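PDB 5Y5R: pyrethroid hydrolase from Sphingobium faniae, which hydrolyses the ester bond of pyrethroid insecticides such as cypermethrin and permethrin, releasing an alcohol and a cyclopropanecarboxylic acid. Local coordinates for residues 54-58 and 82-87; 62-66 and 91-95. All coordinates share one frame; numbering follows the deposited sequence.

Contact 1 of 2, residues 54-58 and 82-87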
loop_
_atom_site.group_PDB
_atom_site.type_symbol
_atom_site.label_atom_id
_atom_site.label_comp_id
_atom_site.label_asym_id
_atom_site.label_seq_id
_atom_site.Cartn_x
_atom_site.Cartn_y
_atom_site.Cartn_z
HETATM N N MSE A 54 -14.984 3.353 -0.556
HETATM C CA MSE A 54 -13.882 2.468 -0.911
HETATM C C MSE A 54 -14.147 1.666 -2.165
HETATM O O MSE A 54 -13.226 1.404 -2.926
HETATM C CB MSE A 54 -13.563 1.524 0.242
HETATM C CG MSE A 54 -12.811 2.238 1.369
HETATM SE SE MSE A 54 -11.022 2.790 0.838
HETATM C CE MSE A 54 -10.079 1.037 1.056
ATOM N N GLU A 55 -15.396 1.237 -2.343
ATOM C CA GLU A 55 -15.759 0.549 -3.572
ATOM C C GLU A 55 -15.396 1.410 -4.764
ATOM O O GLU A 55 -14.893 0.908 -5.775
ATOM C CB GLU A 55 -17.266 0.239 -3.598
ATOM C CG GLU A 55 -17.718 -0.560 -4.853
ATOM C CD GLU A 55 -17.793 0.287 -6.130
ATOM O OE1 GLU A 55 -18.015 1.512 -6.002
ATOM O OE2 GLU A 55 -17.544 -0.253 -7.250
ATOM N N HIS A 56 -15.624 2.723 -4.636
ATOM C CA HIS A 56 -15.260 3.681 -5.674
ATOM C C HIS A 56 -13.754 3.856 -5.770
ATOM O O HIS A 56 -13.196 3.894 -6.872
ATOM C CB HIS A 56 -15.909 5.031 -5.379
ATOM C CG HIS A 56 -15.694 6.042 -6.458
ATOM N ND1 HIS A 56 -15.705 7.398 -6.213
ATOM C CD2 HIS A 56 -15.472 5.899 -7.786
ATOM C CE1 HIS A 56 -15.493 8.049 -7.342
ATOM N NE2 HIS A 56 -15.349 7.161 -8.313
ATOM N N TYR A 57 -13.096 4.043 -4.613
ATOM C CA TYR A 57 -11.646 4.237 -4.575
ATOM C C TYR A 57 -10.913 3.065 -5.226
ATOM O O TYR A 57 -9.945 3.267 -5.963
ATOM C CB TYR A 57 -11.182 4.405 -3.110
ATOM C CG TYR A 57 -9.785 4.978 -2.905
ATOM C CD1 TYR A 57 -9.434 6.211 -3.448
ATOM C CD2 TYR A 57 -8.838 4.330 -2.105
ATOM C CE1 TYR A 57 -8.188 6.735 -3.272
ATOM C CE2 TYR A 57 -7.565 4.883 -1.916
ATOM C CZ TYR A 57 -7.250 6.067 -2.514
ATOM O OH TYR A 57 -6.006 6.637 -2.307
ATOM N N THR A 58 -11.361 1.835 -4.965
ATOM C CA THR A 58 -10.629 0.644 -5.376
ATOM C C THR A 58 -11.103 0.102 -6.720
ATOM O O THR A 58 -10.646 -0.968 -7.151
ATOM C CB THR A 58 -10.751 -0.450 -4.308
ATOM O OG1 THR A 58 -12.120 -0.650 -3.921
ATOM C CG2 THR A 58 -9.999 -0.018 -3.063
ATOM N N ALA A 82 -4.927 -0.712 3.130
ATOM C CA ALA A 82 -6.363 -0.608 3.394
ATOM C C ALA A 82 -7.165 -1.035 2.171
ATOM O O ALA A 82 -8.212 -1.679 2.298
ATOM C CB ALA A 82 -6.737 0.819 3.814
ATOM N N SER A 83 -6.675 -0.706 0.980
ATOM C CA SER A 83 -7.351 -1.093 -0.255
ATOM C C SER A 83 -7.290 -2.610 -0.508
ATOM O O SER A 83 -8.273 -3.202 -0.972
ATOM C CB SER A 83 -6.732 -0.325 -1.418
ATOM O OG SER A 83 -7.034 1.061 -1.287
ATOM N N ILE A 84 -6.135 -3.247 -0.284
ATOM C CA ILE A 84 -6.041 -4.672 -0.623
ATOM C C ILE A 84 -6.866 -5.500 0.344
ATOM O O ILE A 84 -7.327 -6.584 -0.013
ATOM C CB ILE A 84 -4.589 -5.201 -0.683
ATOM C CG1 ILE A 84 -4.051 -5.511 0.714
ATOM C CG2 ILE A 84 -3.678 -4.267 -1.444
ATOM C CD1 ILE A 84 -2.750 -6.284 0.679
ATOM N N SER A 85 -6.995 -5.056 1.604
ATOM C CA SER A 85 -7.909 -5.715 2.527
ATOM C C SER A 85 -9.365 -5.543 2.083
ATOM O O SER A 85 -10.180 -6.470 2.166
ATOM C CB SER A 85 -7.692 -5.155 3.935
ATOM O OG SER A 85 -6.370 -5.393 4.392
ATOM N N TRP A 86 -9.740 -4.335 1.670
ATOM C CA TRP A 86 -11.106 -4.139 1.215
ATOM C C TRP A 86 -11.386 -4.981 -0.026
ATOM O O TRP A 86 -12.397 -5.685 -0.097
ATOM C CB TRP A 86 -11.352 -2.653 0.959
ATOM C CG TRP A 86 -12.792 -2.317 0.826
ATOM C CD1 TRP A 86 -13.602 -1.778 1.775
ATOM C CD2 TRP A 86 -13.597 -2.480 -0.347
ATOM N NE1 TRP A 86 -14.869 -1.601 1.272
ATOM C CE2 TRP A 86 -14.888 -2.033 -0.031
ATOM C CE3 TRP A 86 -13.350 -2.972 -1.634
ATOM C CZ2 TRP A 86 -15.927 -2.061 -0.953
ATOM C CZ3 TRP A 86 -14.391 -2.989 -2.556
ATOM C CH2 TRP A 86 -15.657 -2.542 -2.202
ATOM N N LEU A 87 -10.467 -4.959 -0.986
ATOM C CA LEU A 87 -10.620 -5.739 -2.212
ATOM C C LEU A 87 -10.641 -7.238 -1.944
ATOM O O LEU A 87 -11.434 -7.972 -2.544
ATOM C CB LEU A 87 -9.473 -5.417 -3.154
ATOM C CG LEU A 87 -9.580 -4.102 -3.926
ATOM C CD1 LEU A 87 -8.194 -3.627 -4.360
ATOM C CD2 LEU A 87 -10.457 -4.321 -5.101
#
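The backbones come nearest at Thr-58 and Ser-83, with 6.3 Å between their CA atoms, where the short helix 54-57 ends against helix 80-90. Trp-86 gives the largest single share of the contact: chi1 of -165° turns its CG away from the backbone N and lays the indole against the 54-58 segment. CB of Met-54, a selenomethionine, sits over the five-membered ring of Trp-86, 3.6 Å from its centroid and 14° off the normal, a CH-pi contact. Backbone N of Glu-55 covers the same face nearer the six-membered ring, and Glu-55 CA comes 3.4 Å from Trp-86 CH2. The Met-54 chain bends at both further torsions, which carries its methyl CE to 3.5 Å from Ala-82 O. Thr-58 OG1 makes an unusually short hydrogen bond (2.5 Å) back to Met-54 O, which also accepts from Thr-58 N on the other face of the carbonyl. CG2 of Thr-58 meets Ser-83 OG (3.6 Å), and its CB meets Leu-87 CG (3.9 Å). No hydrogen bond crosses between the segments. Helix 80-90 follows the probable nucleophile elbow of this alpha/beta hydrolase; beyond the contact, Ile-84 and Leu-87 pack on strands 3-9 and 71-77, while Trp-86 stacks on His-90.

Contact 2 of 2, residues 62-66 and 91-95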
loop_
_atom_site.group_PDB
_atom_site.type_symbol
_atom_site.label_atom_id
_atom_site.label_comp_id
_atom_site.label_asym_id
_atom_site.label_seq_id
_atom_site.Cartn_x
_atom_site.Cartn_y
_atom_site.Cartn_z
ATOM N N ALA A 62 -10.563 -3.491 -9.108
ATOM C CA ALA A 62 -11.635 -4.445 -9.341
ATOM C C ALA A 62 -11.812 -4.665 -10.835
ATOM O O ALA A 62 -12.070 -5.791 -11.278
ATOM C CB ALA A 62 -12.938 -3.957 -8.705
ATOM N N ASP A 63 -11.647 -3.591 -11.622
ATOM C CA ASP A 63 -11.654 -3.702 -13.078
ATOM C C ASP A 63 -10.566 -4.653 -13.577
ATOM O O ASP A 63 -10.824 -5.491 -14.445
ATOM C CB ASP A 63 -11.459 -2.332 -13.728
ATOM C CG ASP A 63 -12.546 -1.318 -13.364
ATOM O OD1 ASP A 63 -13.670 -1.715 -12.973
ATOM O OD2 ASP A 63 -12.273 -0.105 -13.516
ATOM N N ILE A 64 -9.335 -4.518 -13.064
ATOM C CA ILE A 64 -8.243 -5.361 -13.544
ATOM C C ILE A 64 -8.512 -6.811 -13.171
ATOM O O ILE A 64 -8.438 -7.713 -14.013
ATOM C CB ILE A 64 -6.887 -4.903 -12.972
ATOM C CG1 ILE A 64 -6.426 -3.576 -13.575
ATOM C CG2 ILE A 64 -5.787 -5.982 -13.276
ATOM C CD1 ILE A 64 -5.176 -3.047 -12.922
ATOM N N LEU A 65 -8.893 -7.038 -11.910
ATOM C CA LEU A 65 -9.193 -8.383 -11.431
ATOM C C LEU A 65 -10.311 -9.023 -12.242
ATOM O O LEU A 65 -10.368 -10.253 -12.369
ATOM C CB LEU A 65 -9.580 -8.351 -9.947
ATOM C CG LEU A 65 -8.562 -7.997 -8.859
ATOM C CD1 LEU A 65 -9.227 -7.697 -7.482
ATOM C CD2 LEU A 65 -7.589 -9.116 -8.734
ATOM N N ALA A 66 -11.220 -8.206 -12.771
ATOM C CA ALA A 66 -12.330 -8.715 -13.560
ATOM C C ALA A 66 -11.840 -9.446 -14.803
ATOM O O ALA A 66 -12.367 -10.509 -15.153
ATOM C CB ALA A 66 -13.246 -7.555 -13.952
ATOM N N HIS A 91 -13.526 -9.543 -3.533
ATOM C CA HIS A 91 -13.110 -10.394 -4.647
ATOM C C HIS A 91 -12.240 -11.554 -4.155
ATOM O O HIS A 91 -11.186 -11.834 -4.726
ATOM C CB HIS A 91 -12.349 -9.558 -5.665
ATOM C CG HIS A 91 -13.092 -8.342 -6.114
ATOM N ND1 HIS A 91 -14.046 -8.376 -7.106
ATOM C CD2 HIS A 91 -13.005 -7.049 -5.718
ATOM C CE1 HIS A 91 -14.532 -7.159 -7.289
ATOM N NE2 HIS A 91 -13.916 -6.335 -6.461
ATOM N N PRO A 92 -12.662 -12.265 -3.104
ATOM C CA PRO A 92 -11.798 -13.311 -2.556
ATOM C C PRO A 92 -11.567 -14.419 -3.541
ATOM O O PRO A 92 -10.587 -15.154 -3.401
ATOM C CB PRO A 92 -12.576 -13.807 -1.334
ATOM C CG PRO A 92 -13.963 -13.624 -1.715
ATOM C CD PRO A 92 -13.990 -12.311 -2.460
ATOM N N ASP A 93 -12.505 -14.610 -4.475
ATOM C CA ASP A 93 -12.366 -15.625 -5.511
ATOM C C ASP A 93 -11.310 -15.260 -6.543
ATOM O O ASP A 93 -10.892 -16.129 -7.319
ATOM C CB ASP A 93 -13.723 -15.888 -6.187
ATOM C CG ASP A 93 -14.402 -14.609 -6.733
ATOM O OD1 ASP A 93 -14.366 -13.522 -6.091
ATOM O OD2 ASP A 93 -15.002 -14.706 -7.828
ATOM N N LYS A 94 -10.893 -13.998 -6.595
ATOM C CA LYS A 94 -9.902 -13.567 -7.567
ATOM C C LYS A 94 -8.513 -13.367 -6.976
ATOM O O LYS A 94 -7.533 -13.338 -7.730
ATOM C CB LYS A 94 -10.374 -12.281 -8.255
ATOM C CG LYS A 94 -11.686 -12.442 -9.029
ATOM C CD LYS A 94 -11.418 -12.672 -10.506
ATOM C CE LYS A 94 -12.683 -12.676 -11.324
ATOM N NZ LYS A 94 -12.365 -12.788 -12.793
ATOM N N VAL A 95 -8.402 -13.228 -5.658
ATOM C CA VAL A 95 -7.141 -12.934 -4.996
ATOM C C VAL A 95 -6.609 -14.225 -4.387
ATOM O O VAL A 95 -7.285 -14.865 -3.575
ATOM C CB VAL A 95 -7.304 -11.847 -3.919
ATOM C CG1 VAL A 95 -5.957 -11.549 -3.271
ATOM C CG2 VAL A 95 -7.927 -10.546 -4.536
#
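Leu-65 lays its methyl CD1 against the base of the His-91 side chain, 4.1 Å from CB, and the two side chains slant across each other. Leu-65 CD1 also reaches Val-95 CG2 at 4.3 Å, so one leucine branch spans from the loop after helix 80-90 to the start of strand 95-101. The far end of the imidazole meets the helix one turn earlier: His-91 NE2 comes within 3.4 Å of Ala-62 CB. His-91 CG stands anti to its own carbonyl carbon (chi1 -53°), which places the ring alongside Ala-62 and Leu-65. Lys-94 works at the outer border. Its chain bends at chi2 (-97°) and then runs extended, carrying CD past Leu-65 O at 3.2 Å and bringing NZ to the carbonyls of two successive residues, with weak hydrogen bonds to Leu-65 O and Ala-66 O, each 3.3 Å long. A leucine in its place would probably leave both carbonyls without the ammonium group that bridges them and weaken the polar tie between the loop and this end of the helix. Leu-65 also packs on Leu-74 of strand 71-77 and Ile-7 of strand 3-9. Leu-65 with His-91 CB and Val-95 thus forms the apolar part, and the imidazole meets Ala-62 in plain van der Waals contact, while toward the surface a lysine charge probably complements the partial negative charge of carbonyls near the C-terminal end of helix 59-67.

Contacts 1 and 2 join consecutive elements of the chain: helix 54-57 and then helix 59-67 run beside helix 80-90 and the loop that leaves it. The centres lie about 11 Å apart, and Leu-87 CD2 meets Ala-62 N at 4.1 Å, so the two contacts touch. Contact 1 is the more buried, about 11 Å from the chain centre, and is held by an aromatic face and van der Waals packing, with no hydrogen bond across it. Contact 2, about 17 Å from that centre, is only partly buried; it keeps an apolar side against the sheet but adds a lysine binding weakly to backbone carbonyls.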